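Side-chain contacts in VP5 (Halorubrum pleomorphic virus 6, PDB 6QGL), which is the envelope protein of a pleomorphic virus of haloarchaea and probably mediates fusion of the viral membrane with that of its host: residues A132-V137 with Y147-G152; N124-E129 with Q225-S230; R187-W192 with A197-V202; D35-G40 with D44-Q49. All blocks are in the same frame, centred on the assembly; numbering follows the deposited sequence.

In the fold
From the N terminus, the chain first turns back on itself at interaction 4, where the loop 35-40 leans on the start of helix 43-66. After helix 73-92 comes the long helix 97-140, which serves two contacts. Its residues 124-129 open interaction 2, a large loop closed only at 225-230, and interactions 1 and 3 are nested inside it, one after the other. Interaction 1 folds 147-152 back onto the end of the same helix; interaction 3 joins two strands of the four-stranded sheet into a hairpin. Interaction 1 touches each of the other three, so helix 43-66, helix 97-140, the hairpin 219-226 and the four-stranded sheet pack as neighbours.

Interaction 1: residues A132-V137 with Y147-G152; sequences AMTQTV and YITDFG
Ile148 carries most of the contact by fitting its branched side chain between Met133 and Val137, which lie one helical turn apart. The two arms divide the work. CG1 stands anti to the backbone N (chi1 -163°) and takes CD1 across the sulfur of Met133, with CD1 3.8 Å from SD, while CG2 meets CG2 of Val137 at 3.7 Å as the two side chains run past each other in opposite directions. Met133 instead lies about square to Ile148, its chain bent at chi3. A beta-branched isoleucine suits a place that must fill two directions at once. At Thr149 the methyl does the touching: CG2 comes 3.4 Å from OG1 of Thr134, a hydroxyl oxygen already bonded to Leu130 O, while Thr149 OG1 turns back to Leu145 O. Asp150 next forms an Asx turn, OD1 accepting from Gly152 N at 3.0 Å. Phe151, farther on, stacks on His188 of strand 180-189. The contact is buried among several elements: Leu50 of helix 43-66 packs on Met133 and Val137, and Asn219 of strand 219-221 bonds to the backbone of Ile148 and Asp150.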
loop_
_atom_site.group_PDB
_atom_site.type_symbol
_atom_site.label_atom_id
_atom_site.label_comp_id
_atom_site.label_asym_id
_atom_site.label_seq_id
_atom_site.Cartn_x
_atom_site.Cartn_y
_atom_site.Cartn_z
ATOM N N ALA A 132 4.201 1.418 22.735
ATOM C CA ALA A 132 5.199 0.395 23.064
ATOM C C ALA A 132 6.617 0.950 22.887
ATOM O O ALA A 132 7.492 0.650 23.701
ATOM C CB ALA A 132 5.001 -0.841 22.201
ATOM N N MET A 133 6.825 1.782 21.843
ATOM C CA MET A 133 8.101 2.441 21.545
ATOM C C MET A 133 8.395 3.497 22.612
ATOM O O MET A 133 9.530 3.593 23.076
ATOM C CB MET A 133 8.086 3.065 20.140
ATOM C CG MET A 133 8.084 2.040 19.021
ATOM S SD MET A 133 8.529 2.717 17.402
ATOM C CE MET A 133 7.008 3.519 16.941
ATOM N N THR A 134 7.353 4.251 23.033
ATOM C CA THR A 134 7.429 5.274 24.080
ATOM C C THR A 134 7.833 4.624 25.407
ATOM O O THR A 134 8.752 5.117 26.063
ATOM C CB THR A 134 6.108 6.053 24.170
ATOM O OG1 THR A 134 5.829 6.637 22.900
ATOM C CG2 THR A 134 6.137 7.146 25.229
ATOM N N GLN A 135 7.184 3.495 25.770
ATOM C CA GLN A 135 7.482 2.747 26.994
ATOM C C GLN A 135 8.929 2.265 27.035
ATOM O O GLN A 135 9.541 2.301 28.102
ATOM C CB GLN A 135 6.507 1.576 27.194
ATOM C CG GLN A 135 5.118 1.994 27.694
ATOM C CD GLN A 135 5.098 2.648 29.065
ATOM O OE1 GLN A 135 5.900 2.345 29.959
ATOM N NE2 GLN A 135 4.160 3.561 29.267
ATOM N N THR A 136 9.479 1.852 25.867
ATOM C CA THR A 136 10.868 1.405 25.703
ATOM C C THR A 136 11.825 2.562 26.011
ATOM O O THR A 136 12.722 2.387 26.831
ATOM C CB THR A 136 11.071 0.766 24.317
ATOM O OG1 THR A 136 10.316 -0.442 24.256
ATOM C CG2 THR A 136 12.524 0.445 24.018
ATOM N N VAL A 137 11.603 3.746 25.394
ATOM C CA VAL A 137 12.394 4.969 25.598
ATOM C C VAL A 137 12.398 5.361 27.084
ATOM O O VAL A 137 13.461 5.678 27.624
ATOM C CB VAL A 137 11.921 6.118 24.658
ATOM C CG1 VAL A 137 12.550 7.461 25.022
ATOM C CG2 VAL A 137 12.204 5.778 23.203
ATOM N N TYR A 147 12.626 12.249 20.946
ATOM C CA TYR A 147 13.033 11.464 19.789
ATOM C C TYR A 147 11.865 10.681 19.173
ATOM O O TYR A 147 11.753 10.631 17.945
ATOM C CB TYR A 147 14.208 10.517 20.120
ATOM C CG TYR A 147 14.706 9.778 18.896
ATOM C CD1 TYR A 147 15.604 10.375 18.015
ATOM C CD2 TYR A 147 14.204 8.521 18.562
ATOM C CE1 TYR A 147 16.010 9.730 16.849
ATOM C CE2 TYR A 147 14.599 7.870 17.397
ATOM C CZ TYR A 147 15.512 8.474 16.548
ATOM O OH TYR A 147 15.926 7.831 15.410
ATOM N N ILE A 148 11.033 10.039 20.020
ATOM C CA ILE A 148 9.936 9.160 19.606
ATOM C C ILE A 148 8.547 9.853 19.580
ATOM O O ILE A 148 7.690 9.447 18.793
ATOM C CB ILE A 148 9.955 7.864 20.480
ATOM C CG1 ILE A 148 9.127 6.716 19.850
ATOM C CG2 ILE A 148 9.561 8.115 21.944
ATOM C CD1 ILE A 148 9.655 6.170 18.513
ATOM N N THR A 149 8.317 10.862 20.435
ATOM C CA THR A 149 7.044 11.584 20.450
ATOM C C THR A 149 7.302 13.072 20.247
ATOM O O THR A 149 7.541 13.798 21.214
ATOM C CB THR A 149 6.204 11.276 21.706
ATOM O OG1 THR A 149 6.934 11.639 22.876
ATOM C CG2 THR A 149 5.735 9.830 21.783
ATOM N N ASP A 150 7.302 13.513 18.979
ATOM C CA ASP A 150 7.492 14.921 18.624
ATOM C C ASP A 150 6.271 15.406 17.856
ATOM O O ASP A 150 6.056 15.010 16.708
ATOM C CB ASP A 150 8.794 15.154 17.829
ATOM C CG ASP A 150 9.085 16.605 17.461
ATOM O OD1 ASP A 150 8.295 17.497 17.857
ATOM O OD2 ASP A 150 10.102 16.848 16.783
ATOM N N PHE A 151 5.470 16.256 18.506
ATOM C CA PHE A 151 4.247 16.802 17.926
ATOM C C PHE A 151 4.408 18.284 17.590
ATOM O O PHE A 151 3.442 18.936 17.202
ATOM C CB PHE A 151 3.029 16.492 18.829
ATOM C CG PHE A 151 2.761 14.998 18.885
ATOM C CD1 PHE A 151 3.543 14.163 19.678
ATOM C CD2 PHE A 151 1.818 14.412 18.049
ATOM C CE1 PHE A 151 3.345 12.780 19.682
ATOM C CE2 PHE A 151 1.620 13.029 18.053
ATOM C CZ PHE A 151 2.395 12.222 18.859
ATOM N N GLY A 152 5.639 18.782 17.694
ATOM C CA GLY A 152 5.968 20.166 17.380
ATOM C C GLY A 152 6.796 20.847 18.447
ATOM O O GLY A 152 7.791 21.505 18.131
#

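Interaction 2: residues N124-E129 with Q225-S230; sequences NETVRE and QYMKFS
Tyr226 meets the methyl of Thr126 with CE2 and CD2 of its ring and goes on to reach the helix through a water. From CB, the first torsion (chi1 84°) sets CG between the backbone N and the carbonyl carbon, sending the ring toward the helix. CD2 then passes CG2 of Thr126 at 4.2 Å, and CE2 comes closer to that methyl, at 3.9 Å. At the tip, OH donates to water 1, 3.0 Å away and in the plane of the ring. The water donates hydrogen bonds to Thr126 O at 2.9 Å and Glu129 OE1 at 2.7 Å, and so ties the ring to the helix. Glu129 OE1 also pairs with Arg57 of helix 43-66, which should stabilise its charge here. Met227 extends the apolar patch: CG lies over one face of the Tyr226 ring and 3.8 Å from Thr126 CG2, while the thioether, bent at chi3, brings CE near CG2 of Val127 (4.3 Å). With OG1 of Thr126 turned back to Ser122 O, its methyl is left for packing. Met227 has left-handed backbone angles (61/29) and Lys228 stands at the N-cap position of helix 229-257; the tight turn that leads from strand 224-226 into that helix here packs on the side of helix 97-140.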
loop_
_atom_site.group_PDB
_atom_site.type_symbol
_atom_site.label_atom_id
_atom_site.label_comp_id
_atom_site.label_asym_id
_atom_site.label_seq_id
_atom_site.Cartn_x
_atom_site.Cartn_y
_atom_site.Cartn_z
ATOM N N ASN A 124 -5.137 1.415 15.060
ATOM C CA ASN A 124 -4.959 0.934 16.427
ATOM C C ASN A 124 -3.584 0.336 16.642
ATOM O O ASN A 124 -2.954 0.646 17.652
ATOM C CB ASN A 124 -6.052 -0.069 16.796
ATOM C CG ASN A 124 -7.400 0.570 17.071
ATOM O OD1 ASN A 124 -7.572 1.800 17.057
ATOM N ND2 ASN A 124 -8.388 -0.260 17.343
ATOM N N GLU A 125 -3.092 -0.471 15.677
ATOM C CA GLU A 125 -1.761 -1.073 15.755
ATOM C C GLU A 125 -0.649 -0.018 15.675
ATOM O O GLU A 125 0.319 -0.110 16.432
ATOM C CB GLU A 125 -1.578 -2.167 14.689
ATOM C CG GLU A 125 -0.371 -3.068 14.918
ATOM C CD GLU A 125 -0.231 -3.691 16.295
ATOM O OE1 GLU A 125 -1.214 -4.299 16.782
ATOM O OE2 GLU A 125 0.865 -3.571 16.888
ATOM N N THR A 126 -0.801 0.991 14.785
ATOM C CA THR A 126 0.166 2.085 14.608
ATOM C C THR A 126 0.336 2.830 15.940
ATOM O O THR A 126 1.454 3.055 16.407
ATOM C CB THR A 126 -0.320 3.049 13.492
ATOM O OG1 THR A 126 -0.586 2.316 12.294
ATOM C CG2 THR A 126 0.670 4.174 13.208
ATOM N N VAL A 127 -0.800 3.166 16.544
ATOM C CA VAL A 127 -0.965 3.909 17.785
ATOM C C VAL A 127 -0.515 3.074 19.010
ATOM O O VAL A 127 0.098 3.639 19.916
ATOM C CB VAL A 127 -2.430 4.414 17.816
ATOM C CG1 VAL A 127 -2.774 5.142 19.098
ATOM C CG2 VAL A 127 -2.675 5.328 16.632
ATOM N N ARG A 128 -0.749 1.740 19.005
ATOM C CA ARG A 128 -0.294 0.833 20.073
ATOM C C ARG A 128 1.213 0.676 20.023
ATOM O O ARG A 128 1.844 0.567 21.074
ATOM C CB ARG A 128 -0.925 -0.563 19.947
ATOM C CG ARG A 128 -2.260 -0.695 20.638
ATOM C CD ARG A 128 -2.639 -2.137 20.968
ATOM N NE ARG A 128 -2.910 -3.005 19.810
ATOM C CZ ARG A 128 -4.070 -3.064 19.164
ATOM N NH1 ARG A 128 -4.210 -3.858 18.114
ATOM N NH2 ARG A 128 -5.084 -2.298 19.538
ATOM N N GLU A 129 1.782 0.632 18.797
ATOM C CA GLU A 129 3.217 0.508 18.551
ATOM C C GLU A 129 3.933 1.734 19.093
ATOM O O GLU A 129 4.921 1.572 19.803
ATOM C CB GLU A 129 3.505 0.321 17.054
ATOM C CG GLU A 129 4.967 0.096 16.710
ATOM C CD GLU A 129 5.230 -0.028 15.224
ATOM O OE1 GLU A 129 4.931 0.938 14.485
ATOM O OE2 GLU A 129 5.733 -1.093 14.798
ATOM N N GLN A 225 7.567 11.930 8.922
ATOM C CA GLN A 225 6.251 12.356 9.392
ATOM C C GLN A 225 5.273 11.219 9.140
ATOM O O GLN A 225 5.147 10.766 8.004
ATOM C CB GLN A 225 5.772 13.628 8.664
ATOM C CG GLN A 225 6.574 14.888 8.977
ATOM C CD GLN A 225 6.165 16.111 8.177
ATOM O OE1 GLN A 225 6.717 17.198 8.357
ATOM N NE2 GLN A 225 5.198 15.983 7.275
ATOM N N TYR A 226 4.608 10.732 10.194
ATOM C CA TYR A 226 3.617 9.660 10.077
ATOM C C TYR A 226 2.448 9.924 11.021
ATOM O O TYR A 226 2.460 10.950 11.703
ATOM C CB TYR A 226 4.258 8.256 10.225
ATOM C CG TYR A 226 4.450 7.740 11.637
ATOM C CD1 TYR A 226 5.269 8.407 12.546
ATOM C CD2 TYR A 226 3.899 6.522 12.031
ATOM C CE1 TYR A 226 5.471 7.918 13.835
ATOM C CE2 TYR A 226 4.106 6.016 13.313
ATOM C CZ TYR A 226 4.894 6.718 14.212
ATOM O OH TYR A 226 5.096 6.216 15.476
ATOM N N MET A 227 1.411 9.044 11.015
ATOM C CA MET A 227 0.172 9.185 11.798
ATOM C C MET A 227 -0.555 10.471 11.389
ATOM O O MET A 227 -1.227 11.086 12.219
ATOM C CB MET A 227 0.466 9.241 13.304
ATOM C CG MET A 227 0.727 7.923 13.945
ATOM S SD MET A 227 1.344 8.227 15.617
ATOM C CE MET A 227 -0.163 8.752 16.444
ATOM N N LYS A 228 -0.380 10.896 10.124
ATOM C CA LYS A 228 -0.956 12.121 9.581
ATOM C C LYS A 228 -2.469 12.047 9.551
ATOM O O LYS A 228 -3.028 11.160 8.900
ATOM C CB LYS A 228 -0.410 12.390 8.170
ATOM C CG LYS A 228 0.948 13.074 8.133
ATOM C CD LYS A 228 1.572 12.951 6.767
ATOM C CE LYS A 228 2.500 14.083 6.433
ATOM N NZ LYS A 228 3.103 13.900 5.087
ATOM N N PHE A 229 -3.136 12.967 10.273
ATOM C CA PHE A 229 -4.596 13.018 10.289
ATOM C C PHE A 229 -5.131 13.267 8.883
ATOM O O PHE A 229 -6.102 12.631 8.500
ATOM C CB PHE A 229 -5.124 14.077 11.270
ATOM C CG PHE A 229 -6.615 14.311 11.161
ATOM C CD1 PHE A 229 -7.517 13.438 11.759
ATOM C CD2 PHE A 229 -7.115 15.385 10.432
ATOM C CE1 PHE A 229 -8.892 13.644 11.644
ATOM C CE2 PHE A 229 -8.493 15.590 10.317
ATOM C CZ PHE A 229 -9.372 14.730 10.942
ATOM N N SER A 230 -4.496 14.176 8.119
ATOM C CA SER A 230 -4.886 14.502 6.748
ATOM C C SER A 230 -4.883 13.261 5.839
ATOM O O SER A 230 -5.775 13.129 5.005
ATOM C CB SER A 230 -3.991 15.597 6.176
ATOM O OG SER A 230 -2.674 15.133 5.928
HETATM O O HOH W 1 4.051 3.401 15.228
#

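Interaction 3: residues R187-W192 with A197-V202; sequences RHNTGW and AAYSVV
His188 and Val202 form an antiparallel hydrogen-bonded pair, gripping each other twice: His188 N donates to Val202 O at 2.8 Å, and Val202 N returns a bond to His188 O at 2.9 Å. Farther along, Thr190 N gives a nearly straight bond (169°) to Ser200 O, 3.2 Å away, continuing the ladder beyond the regular strands. Water 2 adds a bridge by accepting from Thr190 OG1 and donating to Ala198 O. Around this backbone frame lies the packing. In Arg187, CG stands anti to the backbone N (chi1 178°) and the chain runs extended to NE, which carries the guanidinium across to lay one face over CG2 of Val201, with NH1 3.6 Å from that methyl; its charge is met by Glu203. Such a long side chain can cover a valine with its flat end and still offer N-H groups at its rim. At the other end, the small methyl of Ala198 sits over the five-membered ring of Trp192, a CH-pi contact with CB 3.6 Å from the centroid, while the indole NE1 bonds to Arg155 O. Tyr199 brings its ring edge to the carbonyl O of Trp192. The hairpin forms the middle of a four-stranded antiparallel sheet, with strand 166-174 beside 180-189 and strand 209-213 beside 201-204.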
loop_
_atom_site.group_PDB
_atom_site.type_symbol
_atom_site.label_atom_id
_atom_site.label_comp_id
_atom_site.label_asym_id
_atom_site.label_seq_id
_atom_site.Cartn_x
_atom_site.Cartn_y
_atom_site.Cartn_z
ATOM N N ARG A 187 -4.216 10.469 22.330
ATOM C CA ARG A 187 -4.040 11.718 23.067
ATOM C C ARG A 187 -2.568 11.817 23.470
ATOM O O ARG A 187 -1.981 10.816 23.876
ATOM C CB ARG A 187 -4.969 11.787 24.299
ATOM C CG ARG A 187 -4.806 13.059 25.139
ATOM C CD ARG A 187 -5.926 13.234 26.142
ATOM N NE ARG A 187 -5.720 14.403 27.001
ATOM C CZ ARG A 187 -6.104 15.643 26.709
ATOM N NH1 ARG A 187 -5.871 16.634 27.557
ATOM N NH2 ARG A 187 -6.716 15.902 25.559
ATOM N N HIS A 188 -1.976 13.015 23.330
ATOM C CA HIS A 188 -0.587 13.303 23.683
ATOM C C HIS A 188 -0.504 14.649 24.387
ATOM O O HIS A 188 -0.938 15.659 23.837
ATOM C CB HIS A 188 0.318 13.286 22.436
ATOM C CG HIS A 188 1.752 13.622 22.716
ATOM N ND1 HIS A 188 2.645 12.661 23.147
ATOM C CD2 HIS A 188 2.398 14.807 22.620
ATOM C CE1 HIS A 188 3.798 13.289 23.303
ATOM N NE2 HIS A 188 3.701 14.580 22.993
ATOM N N ASN A 189 0.061 14.651 25.604
ATOM C CA ASN A 189 0.287 15.850 26.411
ATOM C C ASN A 189 1.730 15.838 26.913
ATOM O O ASN A 189 2.146 14.866 27.549
ATOM C CB ASN A 189 -0.703 15.942 27.583
ATOM C CG ASN A 189 -0.658 17.266 28.315
ATOM O OD1 ASN A 189 -0.408 18.325 27.729
ATOM N ND2 ASN A 189 -0.906 17.240 29.614
ATOM N N THR A 190 2.483 16.919 26.636
ATOM C CA THR A 190 3.892 17.065 27.027
ATOM C C THR A 190 4.092 17.173 28.552
ATOM O O THR A 190 5.196 16.914 29.037
ATOM C CB THR A 190 4.567 18.214 26.272
ATOM O OG1 THR A 190 3.886 19.434 26.561
ATOM C CG2 THR A 190 4.628 17.972 24.763
ATOM N N GLY A 191 3.036 17.530 29.287
ATOM C CA GLY A 191 3.070 17.580 30.744
ATOM C C GLY A 191 2.927 18.924 31.432
ATOM O O GLY A 191 2.770 18.957 32.656
ATOM N N TRP A 192 3.005 20.037 30.679
ATOM C CA TRP A 192 2.878 21.389 31.239
ATOM C C TRP A 192 1.421 21.703 31.577
ATOM O O TRP A 192 0.516 21.052 31.053
ATOM C CB TRP A 192 3.431 22.444 30.265
ATOM C CG TRP A 192 4.812 22.146 29.766
ATOM C CD1 TRP A 192 5.143 21.554 28.586
ATOM C CD2 TRP A 192 6.045 22.382 30.457
ATOM N NE1 TRP A 192 6.507 21.430 28.484
ATOM C CE2 TRP A 192 7.087 21.922 29.621
ATOM C CE3 TRP A 192 6.377 22.956 31.696
ATOM C CZ2 TRP A 192 8.435 22.012 29.984
ATOM C CZ3 TRP A 192 7.712 23.035 32.059
ATOM C CH2 TRP A 192 8.723 22.569 31.210
ATOM N N ALA A 197 3.329 28.589 28.369
ATOM C CA ALA A 197 3.559 28.856 26.945
ATOM C C ALA A 197 3.948 27.576 26.193
ATOM O O ALA A 197 3.670 27.455 24.998
ATOM C CB ALA A 197 4.648 29.905 26.783
ATOM N N ALA A 198 4.589 26.631 26.907
ATOM C CA ALA A 198 5.050 25.343 26.397
ATOM C C ALA A 198 3.921 24.322 26.236
ATOM O O ALA A 198 4.107 23.352 25.499
ATOM C CB ALA A 198 6.133 24.783 27.307
ATOM N N TYR A 199 2.763 24.528 26.922
ATOM C CA TYR A 199 1.595 23.635 26.877
ATOM C C TYR A 199 1.302 23.164 25.460
ATOM O O TYR A 199 1.018 23.977 24.580
ATOM C CB TYR A 199 0.353 24.296 27.502
ATOM C CG TYR A 199 -0.856 23.388 27.628
ATOM C CD1 TYR A 199 -0.868 22.335 28.540
ATOM C CD2 TYR A 199 -2.012 23.622 26.890
ATOM C CE1 TYR A 199 -1.989 21.519 28.689
ATOM C CE2 TYR A 199 -3.142 22.816 27.035
ATOM C CZ TYR A 199 -3.124 21.761 27.933
ATOM O OH TYR A 199 -4.230 20.956 28.073
ATOM N N SER A 200 1.451 21.852 25.240
ATOM C CA SER A 200 1.243 21.208 23.951
ATOM C C SER A 200 0.427 19.929 24.145
ATOM O O SER A 200 0.859 19.014 24.853
ATOM C CB SER A 200 2.586 20.909 23.290
ATOM O OG SER A 200 2.432 20.336 22.003
ATOM N N VAL A 201 -0.773 19.895 23.546
ATOM C CA VAL A 201 -1.690 18.756 23.610
ATOM C C VAL A 201 -2.343 18.505 22.243
ATOM O O VAL A 201 -2.733 19.451 21.555
ATOM C CB VAL A 201 -2.721 18.860 24.779
ATOM C CG1 VAL A 201 -3.638 20.069 24.627
ATOM C CG2 VAL A 201 -3.542 17.578 24.937
ATOM N N VAL A 202 -2.408 17.227 21.841
ATOM C CA VAL A 202 -3.047 16.771 20.611
ATOM C C VAL A 202 -3.896 15.534 20.927
ATOM O O VAL A 202 -3.498 14.703 21.742
ATOM C CB VAL A 202 -2.071 16.579 19.412
ATOM C CG1 VAL A 202 -1.268 15.281 19.510
ATOM C CG2 VAL A 202 -2.807 16.668 18.076
HETATM O O HOH W 2 5.724 21.189 25.251
#

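Interaction 4: residues D35-G40 with D44-Q49; sequences DDPAEG and DVLRNQ
Pro37 packs its ring against two side chains of the helix, Leu46 and Gln49, which sit nearly one turn apart. These three make up the packed part, and Leu46 is its apolar half: CB and CG of the proline both lie 4.0 Å from CD1 of Leu46, a buried residue that also touches Thr136 and His140 of helix 97-140. With CG anti to the backbone N (chi1 179°), Leu46 directs one methyl at the ring. Gln49 runs past the ring beside Leu46, its chain extended beyond CG (chi2 -175°), so that OE1 comes within 3.4 Å of Pro37 CB. No hydrogen bond crosses here. The loose side is charged and exposed. Asp35, Asp36 and Glu39 of the loop take no part, and Asp44 is tied instead within the helix to Arg47, whose NH2 meets OD1 at 2.7 Å, with the partner tilted 24° from the guanidinium plane. Proline suits this loop because it offers no N-H to satisfy and presents a rigid hydrocarbon face. With no hydrogen bond across it, the contact rests on van der Waals packing of the ring against a methyl and an amide oxygen, while the acidic residues outside it are consistent with a protein adapted to high salt.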
loop_
_atom_site.group_PDB
_atom_site.type_symbol
_atom_site.label_atom_id
_atom_site.label_comp_id
_atom_site.label_asym_id
_atom_site.label_seq_id
_atom_site.Cartn_x
_atom_site.Cartn_y
_atom_site.Cartn_z
ATOM N N ASP A 35 7.801 -4.551 16.578
ATOM C CA ASP A 35 9.105 -5.146 16.886
ATOM C C ASP A 35 9.569 -4.586 18.229
ATOM O O ASP A 35 9.581 -3.364 18.410
ATOM C CB ASP A 35 10.137 -4.849 15.778
ATOM C CG ASP A 35 9.937 -5.602 14.470
ATOM O OD1 ASP A 35 9.136 -6.567 14.450
ATOM O OD2 ASP A 35 10.594 -5.236 13.471
ATOM N N ASP A 36 9.903 -5.472 19.183
ATOM C CA ASP A 36 10.345 -5.051 20.515
ATOM C C ASP A 36 11.879 -5.094 20.662
ATOM O O ASP A 36 12.463 -6.183 20.616
ATOM C CB ASP A 36 9.641 -5.859 21.624
ATOM C CG ASP A 36 9.520 -5.123 22.947
ATOM O OD1 ASP A 36 10.570 -4.839 23.572
ATOM O OD2 ASP A 36 8.374 -4.842 23.367
ATOM N N PRO A 37 12.546 -3.925 20.845
ATOM C CA PRO A 37 14.013 -3.919 20.986
ATOM C C PRO A 37 14.503 -4.500 22.315
ATOM O O PRO A 37 13.761 -4.506 23.300
ATOM C CB PRO A 37 14.373 -2.431 20.848
ATOM C CG PRO A 37 13.139 -1.757 20.322
ATOM C CD PRO A 37 12.018 -2.550 20.896
ATOM N N ALA A 38 15.760 -4.990 22.335
ATOM C CA ALA A 38 16.399 -5.600 23.507
ATOM C C ALA A 38 16.606 -4.630 24.683
ATOM O O ALA A 38 16.619 -3.418 24.493
ATOM C CB ALA A 38 17.718 -6.243 23.106
ATOM N N GLU A 39 16.715 -5.169 25.910
ATOM C CA GLU A 39 16.916 -4.365 27.119
ATOM C C GLU A 39 18.334 -3.784 27.114
ATOM O O GLU A 39 18.508 -2.574 27.278
ATOM C CB GLU A 39 16.652 -5.193 28.396
ATOM C CG GLU A 39 15.184 -5.512 28.656
ATOM C CD GLU A 39 14.577 -6.623 27.817
ATOM O OE1 GLU A 39 15.076 -7.769 27.892
ATOM O OE2 GLU A 39 13.597 -6.347 27.086
ATOM N N GLY A 40 19.317 -4.653 26.888
ATOM C CA GLY A 40 20.721 -4.278 26.808
ATOM C C GLY A 40 21.019 -3.721 25.437
ATOM O O GLY A 40 21.415 -4.464 24.533
ATOM N N ASP A 44 22.425 4.885 20.434
ATOM C CA ASP A 44 22.492 4.978 18.977
ATOM C C ASP A 44 21.740 3.831 18.313
ATOM O O ASP A 44 21.000 4.075 17.358
ATOM C CB ASP A 44 23.948 5.026 18.490
ATOM C CG ASP A 44 24.693 6.317 18.784
ATOM O OD1 ASP A 44 24.047 7.296 19.209
ATOM O OD2 ASP A 44 25.922 6.350 18.581
ATOM N N VAL A 45 21.903 2.591 18.836
ATOM C CA VAL A 45 21.232 1.401 18.296
ATOM C C VAL A 45 19.719 1.483 18.517
ATOM O O VAL A 45 18.964 1.181 17.587
ATOM C CB VAL A 45 21.868 0.072 18.776
ATOM C CG1 VAL A 45 20.914 -1.114 18.638
ATOM C CG2 VAL A 45 23.153 -0.195 17.997
ATOM N N LEU A 46 19.278 1.946 19.706
ATOM C CA LEU A 46 17.848 2.099 19.995
ATOM C C LEU A 46 17.212 3.127 19.060
ATOM O O LEU A 46 16.152 2.847 18.503
ATOM C CB LEU A 46 17.567 2.433 21.479
ATOM C CG LEU A 46 16.080 2.635 21.870
ATOM C CD1 LEU A 46 15.241 1.381 21.631
ATOM C CD2 LEU A 46 15.931 3.082 23.298
ATOM N N ARG A 47 17.885 4.279 18.845
ATOM C CA ARG A 47 17.418 5.339 17.945
ATOM C C ARG A 47 17.284 4.844 16.505
ATOM O O ARG A 47 16.291 5.168 15.850
ATOM C CB ARG A 47 18.318 6.580 18.020
ATOM C CG ARG A 47 18.061 7.442 19.249
ATOM C CD ARG A 47 18.737 8.796 19.147
ATOM N NE ARG A 47 20.188 8.710 19.303
ATOM C CZ ARG A 47 20.824 8.823 20.464
ATOM N NH1 ARG A 47 20.146 9.024 21.586
ATOM N NH2 ARG A 47 22.145 8.737 20.512
ATOM N N ASN A 48 18.245 4.023 16.033
ATOM C CA ASN A 48 18.205 3.452 14.684
ATOM C C ASN A 48 17.067 2.449 14.543
ATOM O O ASN A 48 16.352 2.493 13.543
ATOM C CB ASN A 48 19.545 2.814 14.299
ATOM C CG ASN A 48 20.646 3.810 14.021
ATOM O OD1 ASN A 48 20.422 4.901 13.478
ATOM N ND2 ASN A 48 21.872 3.445 14.371
ATOM N N GLN A 49 16.875 1.580 15.561
ATOM C CA GLN A 49 15.810 0.577 15.586
ATOM C C GLN A 49 14.423 1.212 15.654
ATOM O O GLN A 49 13.505 0.714 14.998
ATOM C CB GLN A 49 16.021 -0.450 16.706
ATOM C CG GLN A 49 17.188 -1.401 16.421
ATOM C CD GLN A 49 17.381 -2.521 17.417
ATOM O OE1 GLN A 49 16.615 -2.708 18.371
ATOM N NE2 GLN A 49 18.420 -3.314 17.199
#